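Local coordinates for Lmo0741 protein (Listeria monocytogenes, PDB 4R1H) that probably binds DNA through a winged helix-turn-helix domain and regulates transcription, as a member of the GntR family, at residues E23-T28 with E83-D88. Sequence-based numbering, arbitrary orientation. Where two conformers were deposited one is given.
Sequences EIVTGT and EQLEND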
ATOM      1  N   GLU A  23     -16.965  -5.591   3.426  1.00 25.45           N
ATOM      2  CA  GLU A  23     -18.320  -5.779   4.010  1.00 27.82           C
ATOM      3  C   GLU A  23     -18.544  -7.185   4.554  1.00 26.27           C
ATOM      4  O   GLU A  23     -19.137  -7.315   5.589  1.00 29.56           O
ATOM      5  CB  GLU A  23     -19.418  -5.443   3.015  1.00 32.11           C
ATOM      6  CG  GLU A  23     -19.345  -4.011   2.514  1.00 36.36           C
ATOM      7  CD  GLU A  23     -19.606  -2.983   3.607  1.00 44.73           C
ATOM      8  OE1 GLU A  23     -20.765  -2.543   3.722  1.00 56.73           O
ATOM      9  OE2 GLU A  23     -18.673  -2.598   4.351  1.00 53.39           O
ATOM     10  N   ILE A  24     -17.970  -8.169   3.893  1.00 25.21           N
ATOM     11  CA  ILE A  24     -18.015  -9.554   4.303  1.00 26.18           C
ATOM     12  C   ILE A  24     -17.180  -9.858   5.567  1.00 26.35           C
ATOM     13  O   ILE A  24     -17.700 -10.347   6.564  1.00 27.68           O
ATOM     14  CB  ILE A  24     -17.579 -10.480   3.187  1.00 26.04           C
ATOM     15  CG1 ILE A  24     -18.566 -10.379   2.073  1.00 25.61           C
ATOM     16  CG2 ILE A  24     -17.431 -11.901   3.764  1.00 27.49           C
ATOM     17  CD1 ILE A  24     -18.108 -11.027   0.807  1.00 26.11           C
ATOM     18  N   VAL A  25     -15.926  -9.442   5.567  1.00 25.64           N
ATOM     19  CA  VAL A  25     -15.018  -9.705   6.682  1.00 26.39           C
ATOM     20  C   VAL A  25     -15.480  -8.999   7.945  1.00 29.25           C
ATOM     21  O   VAL A  25     -15.434  -9.589   9.048  1.00 30.30           O
ATOM     22  CB  VAL A  25     -13.580  -9.366   6.273  1.00 26.83           C
ATOM     23  CG1 VAL A  25     -12.648  -9.372   7.484  1.00 30.99           C
ATOM     24  CG2 VAL A  25     -13.124 -10.404   5.267  1.00 27.01           C
ATOM     25  N   THR A  26     -16.031  -7.802   7.818  1.00 30.19           N
ATOM     26  CA  THR A  26     -16.554  -7.075   8.985  1.00 34.31           C
ATOM     27  C   THR A  26     -17.941  -7.546   9.435  1.00 36.87           C
ATOM     28  O   THR A  26     -18.421  -7.132  10.476  1.00 37.68           O
ATOM     29  CB  THR A  26     -16.644  -5.549   8.760  1.00 34.23           C
ATOM     30  OG1 THR A  26     -17.532  -5.287   7.696  1.00 33.80           O
ATOM     31  CG2 THR A  26     -15.320  -5.015   8.426  1.00 32.97           C
ATOM     32  N   GLY A  27     -18.609  -8.422   8.696  1.00 34.19           N
ATOM     33  CA  GLY A  27     -19.892  -8.908   9.130  1.00 35.70           C
ATOM     34  C   GLY A  27     -21.001  -7.955   8.812  1.00 35.91           C
ATOM     35  O   GLY A  27     -22.120  -8.146   9.236  1.00 38.27           O
ATOM     36  N   THR A  28     -20.743  -6.963   7.974  1.00 35.96           N
ATOM     37  CA  THR A  28     -21.819  -6.105   7.482  1.00 39.27           C
ATOM     38  C   THR A  28     -22.787  -6.953   6.675  1.00 39.57           C
ATOM     39  O   THR A  28     -23.994  -6.813   6.770  1.00 41.13           O
ATOM     40  CB  THR A  28     -21.225  -4.925   6.680  1.00 42.17           C
ATOM     41  OG1 THR A  28     -20.365  -4.213   7.559  1.00 46.72           O
ATOM     42  CG2 THR A  28     -22.294  -3.998   6.175  1.00 46.89           C
ATOM     43  N   GLU A  83     -13.541 -16.967   7.028  1.00 27.93           N
ATOM     44  CA  GLU A  83     -12.259 -16.896   7.794  1.00 31.22           C
ATOM     45  C   GLU A  83     -11.041 -16.902   6.864  1.00 30.39           C
ATOM     46  O   GLU A  83     -10.052 -16.151   7.060  1.00 28.04           O
ATOM     47  CB  GLU A  83     -12.151 -17.987   8.813  1.00 36.57           C
ATOM     48  CG  GLU A  83     -13.111 -17.777   9.978  1.00 41.52           C
ATOM     49  CD  GLU A  83     -13.389 -19.050  10.762  1.00 53.58           C
ATOM     50  OE1 GLU A  83     -14.451 -19.090  11.433  1.00 59.21           O
ATOM     51  OE2 GLU A  83     -12.561 -19.998  10.701  1.00 56.46           O
ATOM     52  N   GLN A  84     -11.084 -17.757   5.842  1.00 29.03           N
ATOM     53  CA  GLN A  84      -9.947 -17.874   4.917  0.60 30.60           C
ATOM     54  C   GLN A  84      -9.812 -16.584   4.096  1.00 26.62           C
ATOM     55  O   GLN A  84      -8.663 -16.135   3.808  1.00 26.94           O
ATOM     56  CB  GLN A  84     -10.057 -19.154   4.031  0.60 33.08           C
ATOM     57  CG  GLN A  84      -8.896 -19.393   3.057  0.60 35.11           C
ATOM     58  CD  GLN A  84      -7.590 -19.881   3.709  0.60 39.18           C
ATOM     59  OE1 GLN A  84      -7.575 -20.845   4.508  0.60 43.39           O
ATOM     60  NE2 GLN A  84      -6.469 -19.227   3.351  0.60 40.44           N
ATOM     61  N   LEU A  85     -10.944 -15.959   3.724  1.00 24.71           N
ATOM     62  CA  LEU A  85     -10.905 -14.682   3.017  1.00 24.27           C
ATOM     63  C   LEU A  85     -10.185 -13.582   3.904  1.00 25.92           C
ATOM     64  O   LEU A  85      -9.262 -12.880   3.423  1.00 23.80           O
ATOM     65  CB  LEU A  85     -12.292 -14.204   2.724  1.00 24.85           C
ATOM     66  CG  LEU A  85     -12.450 -12.823   2.091  1.00 23.34           C
ATOM     67  CD1 LEU A  85     -11.766 -12.712   0.745  1.00 24.62           C
ATOM     68  CD2 LEU A  85     -13.901 -12.381   1.944  1.00 25.19           C
ATOM     69  N   GLU A  86     -10.633 -13.443   5.126  1.00 23.88           N
ATOM     70  CA  GLU A  86      -9.948 -12.513   6.070  1.00 23.20           C
ATOM     71  C   GLU A  86      -8.453 -12.812   6.158  1.00 23.34           C
ATOM     72  O   GLU A  86      -7.594 -11.887   6.022  1.00 23.77           O
ATOM     73  CB  GLU A  86     -10.563 -12.586   7.445  1.00 25.32           C
ATOM     74  CG  GLU A  86      -9.914 -11.571   8.412  1.00 26.00           C
ATOM     75  CD  GLU A  86     -10.469 -11.663   9.825  1.00 31.54           C
ATOM     76  OE1 GLU A  86     -11.657 -12.116  10.001  1.00 31.83           O
ATOM     77  OE2 GLU A  86      -9.816 -11.363  10.803  1.00 29.26           O
ATOM     78  N   ASN A  87      -8.095 -14.063   6.279  1.00 23.18           N
ATOM     79  CA  ASN A  87      -6.675 -14.494   6.452  1.00 25.14           C
ATOM     80  C   ASN A  87      -5.881 -14.108   5.215  1.00 23.63           C
ATOM     81  O   ASN A  87      -4.781 -13.527   5.291  1.00 24.76           O
ATOM     82  CB  ASN A  87      -6.532 -16.015   6.741  1.00 27.79           C
ATOM     83  CG  ASN A  87      -5.111 -16.440   7.220  1.00 34.63           C
ATOM     84  OD1 ASN A  87      -4.175 -16.574   6.410  1.00 36.41           O
ATOM     85  ND2 ASN A  87      -4.963 -16.708   8.523  1.00 37.77           N
ATOM     86  N   ASP A  88      -6.404 -14.422   4.058  1.00 22.71           N
ATOM     87  CA  ASP A  88      -5.756 -14.072   2.797  1.00 24.55           C
ATOM     88  C   ASP A  88      -5.503 -12.547   2.645  1.00 22.80           C
ATOM     89  O   ASP A  88      -4.370 -12.177   2.237  1.00 24.03           O
ATOM     90  CB  ASP A  88      -6.554 -14.580   1.561  1.00 26.48           C
ATOM     91  CG  ASP A  88      -6.540 -16.098   1.420  1.00 31.11           C
ATOM     92  OD1 ASP A  88      -5.773 -16.841   2.092  1.00 31.05           O
ATOM     93  OD2 ASP A  88      -7.406 -16.568   0.621  1.00 35.78           O
TER
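Val-25 packs against Leu-85 and Glu-86, bringing the last turn of helix 12-25 onto helix 79-103. The backbones are close here, with the CA atoms of Val-25 and Glu-86 5.8 Å apart. Both methyls of Val-25 are used. Its CG1 lies 3.6 Å from Glu-86 CG, across the aliphatic part of that side chain. The two side chains meet at about a right angle. Glu-86 is extended, with CG anti to the backbone N (chi1 -177°), and this lays its methylenes beside the valine methyl. The other methyl, Val-25 CG2, rests over the backbone N and CA of Glu-86 and lies 3.9 Å from Leu-85 CD2. That same leucine methyl also reaches Ile-24 CG2, at 4.0 Å, so Leu-85 CD2 bridges two successive residues of the first helix. Ile-24 also touches Tyr-29 and Ile-64.

No polar bond joins the two segments; those found here lie within one segment or run to its neighbours, as from Thr-26 OG1 to Thr-22 O. Gly-27 leaves the helical conformation with a positive phi of 81°, in a Schellman motif. Across this turn, Thr-28 OG1 and Thr-26 OG1 are hydrogen-bonded at 3.0 Å. On the second helix, Gln-84 NE2 donates to Asp-88 OD1 at 2.8 Å, one turn on.

The second subunit adds to the packing: its Leu-104 meets Val-25 and its Ile-106 meets Glu-86. The contact joins a helix of the winged helix-turn-helix region to the long helix that follows the wing strands. Their direct contact therefore rests on van der Waals packing of aliphatic groups.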